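Local coordinates for protein putative metalloprotease II (Bacteroides fragilis, PDB 4ON1) that is probably a zinc-dependent metalloendopeptidase, encoded on the pathogenicity island of this bacterium and related to fragilysin, at residues Glu204-Lys209 and Asp280-Ile285; Tyr269-Asp274 and Gly314-Ala319. All coordinates share one frame; numbering follows the deposited sequence.

Contact 1 of 2, residues Glu204-Lys209 and Asp280-Ile285; sequences EFMLIK and DKKPYI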
# COMPACT_ATOMS: atom_id res chain seq x y z
N GLU A 204 -14.47 -1.59 -5.02
CA GLU A 204 -13.41 -2.44 -5.56
C GLU A 204 -12.37 -1.65 -6.35
O GLU A 204 -12.71 -1.00 -7.34
CB GLU A 204 -13.97 -3.55 -6.46
CG GLU A 204 -12.89 -4.47 -7.05
CD GLU A 204 -13.45 -5.59 -7.93
OE1 GLU A 204 -14.64 -5.53 -8.31
OE2 GLU A 204 -12.70 -6.54 -8.24
N PHE A 205 -11.12 -1.69 -5.89
CA PHE A 205 -10.03 -1.06 -6.62
C PHE A 205 -9.35 -2.07 -7.54
O PHE A 205 -8.96 -3.15 -7.10
CB PHE A 205 -8.99 -0.47 -5.66
CG PHE A 205 -9.51 0.65 -4.84
CD1 PHE A 205 -9.62 1.93 -5.37
CD2 PHE A 205 -9.93 0.42 -3.53
CE1 PHE A 205 -10.12 2.96 -4.61
CE2 PHE A 205 -10.44 1.46 -2.76
CZ PHE A 205 -10.53 2.73 -3.30
N MET A 206 -9.23 -1.70 -8.82
CA MET A 206 -8.52 -2.53 -9.78
C MET A 206 -7.09 -2.04 -9.89
O MET A 206 -6.83 -0.96 -10.42
CB MET A 206 -9.21 -2.51 -11.14
CG MET A 206 -10.68 -2.90 -11.12
SD MET A 206 -10.91 -4.66 -10.75
CE MET A 206 -10.41 -5.37 -12.33
N LEU A 207 -6.16 -2.82 -9.34
CA LEU A 207 -4.77 -2.41 -9.30
C LEU A 207 -4.01 -3.10 -10.42
O LEU A 207 -3.82 -4.31 -10.41
CB LEU A 207 -4.17 -2.73 -7.93
CG LEU A 207 -4.97 -2.18 -6.74
CD1 LEU A 207 -4.32 -2.55 -5.44
CD2 LEU A 207 -5.09 -0.68 -6.83
N ILE A 208 -3.60 -2.31 -11.40
CA ILE A 208 -3.06 -2.87 -12.63
C ILE A 208 -1.55 -2.71 -12.66
O ILE A 208 -1.04 -1.59 -12.66
CB ILE A 208 -3.68 -2.20 -13.87
CG1 ILE A 208 -5.21 -2.20 -13.79
CG2 ILE A 208 -3.20 -2.90 -15.14
CD1 ILE A 208 -5.83 -3.61 -13.65
N LYS A 209 -0.83 -3.83 -12.68
CA LYS A 209 0.63 -3.78 -12.72
C LYS A 209 1.12 -3.44 -14.12
O LYS A 209 0.82 -4.15 -15.07
CB LYS A 209 1.25 -5.11 -12.27
CG LYS A 209 0.91 -5.45 -10.82
CD LYS A 209 1.27 -6.89 -10.47
CE LYS A 209 2.77 -7.09 -10.44
NZ LYS A 209 3.11 -8.47 -10.00
N ASP A 280 -16.05 -1.16 -16.34
CA ASP A 280 -15.62 0.22 -16.58
C ASP A 280 -16.03 1.21 -15.48
O ASP A 280 -15.66 2.39 -15.53
CB ASP A 280 -16.18 0.69 -17.93
CG ASP A 280 -17.70 0.66 -17.96
OD1 ASP A 280 -18.28 -0.44 -17.88
OD2 ASP A 280 -18.32 1.75 -18.07
N LYS A 281 -16.76 0.74 -14.47
CA LYS A 281 -17.28 1.61 -13.43
C LYS A 281 -16.57 1.43 -12.10
O LYS A 281 -17.14 1.68 -11.04
CB LYS A 281 -18.78 1.37 -13.26
CG LYS A 281 -19.60 1.70 -14.49
CD LYS A 281 -21.08 1.40 -14.23
CE LYS A 281 -21.98 2.11 -15.22
NZ LYS A 281 -23.42 1.85 -14.91
N LYS A 282 -15.30 1.01 -12.17
CA LYS A 282 -14.46 0.84 -10.99
C LYS A 282 -13.25 1.75 -11.12
O LYS A 282 -12.87 2.10 -12.23
CB LYS A 282 -14.01 -0.62 -10.84
CG LYS A 282 -15.12 -1.64 -10.80
CD LYS A 282 -14.52 -3.05 -10.78
CE LYS A 282 -15.59 -4.12 -11.01
NZ LYS A 282 -14.97 -5.47 -11.05
N PRO A 283 -12.64 2.12 -9.98
CA PRO A 283 -11.38 2.87 -10.01
C PRO A 283 -10.25 1.97 -10.46
O PRO A 283 -10.14 0.86 -9.94
CB PRO A 283 -11.18 3.30 -8.54
CG PRO A 283 -12.51 3.06 -7.86
CD PRO A 283 -13.14 1.92 -8.61
N TYR A 284 -9.44 2.44 -11.40
CA TYR A 284 -8.28 1.68 -11.86
C TYR A 284 -7.00 2.43 -11.58
O TYR A 284 -6.89 3.60 -11.91
CB TYR A 284 -8.38 1.40 -13.36
CG TYR A 284 -9.36 0.32 -13.74
CD1 TYR A 284 -10.72 0.56 -13.74
CD2 TYR A 284 -8.92 -0.93 -14.14
CE1 TYR A 284 -11.62 -0.43 -14.09
CE2 TYR A 284 -9.81 -1.93 -14.49
CZ TYR A 284 -11.15 -1.67 -14.47
OH TYR A 284 -12.04 -2.65 -14.83
N ILE A 285 -6.02 1.76 -10.97
CA ILE A 285 -4.74 2.42 -10.72
C ILE A 285 -3.59 1.63 -11.32
O ILE A 285 -3.44 0.43 -11.06
CB ILE A 285 -4.51 2.63 -9.21
CG1 ILE A 285 -5.61 3.51 -8.62
CG2 ILE A 285 -3.18 3.33 -8.97
CD1 ILE A 285 -6.57 2.75 -7.75
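Lys282 NZ meets Glu204 OE1 at 2.8 Å in a salt bridge. The ammonium group comes from above the carboxylate plane, 52° out of it. Glu204 CG stands anti to the backbone N (chi1 180°), and both chains are extended beyond CG. Each end has a second partner: Gln279 accepts a hydrogen bond from Lys282 NZ, and Thr245 is hydrogen-bonded to Glu204 OE2. Both residues are partly exposed, and these extra bonds would limit how the two ends can turn.

Beside it the backbones join as parallel strands. Met206 N donates to Pro283 O at 2.9 Å. Ile285 N returns a bond to Met206 O, and Ile208 N binds Ile285 O at 2.8 Å. Met206 and Ile208 thus bracket Ile285, as in a regular parallel ladder.

On one side of the sheet Met206 lies alongside Tyr284. Met206 CB sits over the Tyr284 ring face, 3.6 Å from its centroid, in a CH-pi contact. The chain then bends at chi2 (-70°). Met206 SD lies obliquely, 5.2 Å from the Tyr284 ring centroid, in a Met-aromatic contact. Ile208 CG1 meets the same ring at its edge, 3.9 Å from Tyr284 CD2. The Tyr284 hydroxyl is hydrogen-bonded to Gln279 O. On the other side Ile285 CD1 touches Leu207 CD2 at 3.8 Å and also reaches Phe205 CD1.

Strand 201-209 runs between strands 240-248 and 284-288. Helix 259-271 packs on Tyr284 and Ile208. Helix 331-340, which carries zinc ligands His334 and His338, packs on Phe205 and Ile285.

Contact 2 of 2, residues Tyr269-Asp274 and Gly314-Ala319; sequences YLRSWD and GNFEVA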
# COMPACT_ATOMS: atom_id res chain seq x y z
N TYR A 269 -5.61 2.19 -22.88
CA TYR A 269 -5.34 0.76 -22.80
C TYR A 269 -6.51 -0.00 -22.17
O TYR A 269 -6.95 -1.03 -22.70
CB TYR A 269 -4.06 0.48 -22.01
CG TYR A 269 -3.82 -1.00 -21.77
CD1 TYR A 269 -3.23 -1.80 -22.75
CD2 TYR A 269 -4.16 -1.59 -20.56
CE1 TYR A 269 -3.01 -3.16 -22.52
CE2 TYR A 269 -3.95 -2.93 -20.32
CZ TYR A 269 -3.38 -3.72 -21.30
OH TYR A 269 -3.17 -5.05 -21.06
N LEU A 270 -7.03 0.51 -21.06
CA LEU A 270 -8.13 -0.14 -20.36
C LEU A 270 -9.36 -0.30 -21.24
O LEU A 270 -10.05 -1.31 -21.18
CB LEU A 270 -8.51 0.63 -19.10
CG LEU A 270 -7.45 0.75 -18.00
CD1 LEU A 270 -7.94 1.65 -16.87
CD2 LEU A 270 -7.06 -0.62 -17.45
N ARG A 271 -9.61 0.71 -22.07
CA ARG A 271 -10.84 0.76 -22.85
C ARG A 271 -10.90 -0.28 -23.96
O ARG A 271 -11.98 -0.59 -24.45
CB ARG A 271 -11.02 2.17 -23.43
CG ARG A 271 -11.53 3.14 -22.39
CD ARG A 271 -11.28 4.59 -22.75
NE ARG A 271 -11.77 5.45 -21.67
CZ ARG A 271 -11.29 6.66 -21.40
NH1 ARG A 271 -10.31 7.18 -22.12
NH2 ARG A 271 -11.80 7.36 -20.38
N SER A 272 -9.75 -0.83 -24.34
CA SER A 272 -9.75 -1.89 -25.35
C SER A 272 -9.19 -3.19 -24.80
O SER A 272 -8.90 -4.12 -25.55
CB SER A 272 -8.95 -1.46 -26.58
OG SER A 272 -7.63 -1.10 -26.22
N TRP A 273 -9.06 -3.26 -23.47
CA TRP A 273 -8.55 -4.46 -22.80
C TRP A 273 -9.69 -5.45 -22.52
O TRP A 273 -10.53 -5.21 -21.65
CB TRP A 273 -7.87 -4.07 -21.49
CG TRP A 273 -7.04 -5.15 -20.87
CD1 TRP A 273 -6.58 -6.28 -21.47
CD2 TRP A 273 -6.56 -5.18 -19.51
NE1 TRP A 273 -5.84 -7.02 -20.57
CE2 TRP A 273 -5.82 -6.37 -19.37
CE3 TRP A 273 -6.69 -4.32 -18.42
CZ2 TRP A 273 -5.20 -6.72 -18.16
CZ3 TRP A 273 -6.08 -4.67 -17.21
CH2 TRP A 273 -5.34 -5.87 -17.10
N ASP A 274 -9.70 -6.56 -23.24
CA ASP A 274 -10.82 -7.49 -23.13
C ASP A 274 -10.89 -8.15 -21.75
O ASP A 274 -11.96 -8.60 -21.32
CB ASP A 274 -10.76 -8.54 -24.24
CG ASP A 274 -9.52 -9.40 -24.16
OD1 ASP A 274 -8.48 -8.93 -23.65
OD2 ASP A 274 -9.58 -10.56 -24.64
N GLY A 314 -18.45 5.88 -15.50
CA GLY A 314 -18.12 4.74 -16.35
C GLY A 314 -16.96 5.00 -17.30
O GLY A 314 -16.24 5.99 -17.14
N ASN A 315 -16.78 4.10 -18.26
CA ASN A 315 -15.76 4.23 -19.30
C ASN A 315 -14.36 4.48 -18.75
O ASN A 315 -13.58 5.24 -19.33
CB ASN A 315 -16.14 5.35 -20.28
CG ASN A 315 -15.29 5.33 -21.55
OD1 ASN A 315 -14.76 6.36 -21.99
ND2 ASN A 315 -15.13 4.14 -22.12
N PHE A 316 -14.04 3.84 -17.62
CA PHE A 316 -12.70 3.91 -17.05
C PHE A 316 -12.24 5.35 -16.78
O PHE A 316 -11.05 5.65 -16.83
CB PHE A 316 -11.70 3.19 -17.96
CG PHE A 316 -12.07 1.76 -18.26
CD1 PHE A 316 -11.79 0.75 -17.35
CD2 PHE A 316 -12.73 1.43 -19.44
CE1 PHE A 316 -12.15 -0.56 -17.61
CE2 PHE A 316 -13.10 0.12 -19.71
CZ PHE A 316 -12.80 -0.88 -18.79
N GLU A 317 -13.19 6.23 -16.49
CA GLU A 317 -12.88 7.64 -16.25
C GLU A 317 -12.25 7.86 -14.88
O GLU A 317 -11.60 8.87 -14.65
CB GLU A 317 -14.13 8.50 -16.39
CG GLU A 317 -14.55 8.72 -17.83
CD GLU A 317 -15.96 9.26 -17.94
OE1 GLU A 317 -16.50 9.74 -16.93
OE2 GLU A 317 -16.52 9.20 -19.05
N VAL A 318 -12.48 6.92 -13.96
CA VAL A 318 -11.88 7.01 -12.64
C VAL A 318 -10.60 6.19 -12.60
O VAL A 318 -10.63 4.97 -12.56
CB VAL A 318 -12.83 6.52 -11.52
CG1 VAL A 318 -12.14 6.59 -10.16
CG2 VAL A 318 -14.11 7.34 -11.51
N ALA A 319 -9.47 6.87 -12.63
CA ALA A 319 -8.19 6.19 -12.72
C ALA A 319 -7.08 7.01 -12.12
O ALA A 319 -7.21 8.22 -11.92
CB ALA A 319 -7.86 5.84 -14.18
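Arg271 reaches across to Asn315 and Phe316. Beyond CB, Arg271 CG lies 3.6 Å from Phe316 CD2, in an oblique approach to that ring. Arg271 CD comes within 3.9 Å of Asn315 ND2. The chain is extended from CG to NE, with NE anti to CB (chi3 -178°), which sets NE beside the loop backbone. There Arg271 NE and NH2 both donate to Asn315 O, each at 3.0 Å. The carbonyl oxygen lies in the guanidinium plane, so two N-H groups grip one acceptor side-on. NH2 lies almost in line with the carbonyl, though both bonds are bent at the hydrogen; NE stands 36° above the carbonyl plane. The Asn315 side-chain amide plane lies 16° from the guanidinium plane, though the two side chains cross at about a right angle. Glu317 CG touches NH2 from the edge, while the Glu317 carboxylate pairs with Arg313.

Next to this polar end, Phe316 is buried against the helix. Leu270 CB sits over the Phe316 ring face, 4.0 Å from its centroid, as a CH-pi contact. Leu270 O lies over the same face, 3.7 Å from Phe316 CZ and offset toward the rim.

The contact joins the C-terminal end of helix 259-271 to the loop before strand 319-323. Gln267 of this helix also hydrogen-bonds Phe316 O. Tyr284 of strand 284-288 meets the Phe316 ring edge-to-face, and Val276 and Asp280 pack on it.

Contact 1 is mostly buried and joins two strands through a backbone ladder and apolar side chains, with its salt bridge at the margin. Contact 2 lies farther out. It ties a helix end to a loop through arginine bonds to a backbone carbonyl and one buried aromatic ring. The centres of contact 1 and contact 2 are about 9 Å apart, and the two touch directly. Asp280, at the start of the 280-285 segment, probably accepts hydrogen bonds from Asn315 and Phe316 of contact 2, through OD2 and O respectively. Tyr284 O packs against Ala319 CB. Contact 1 borders the zinc-binding helix, while contact 2 is away from the metal site.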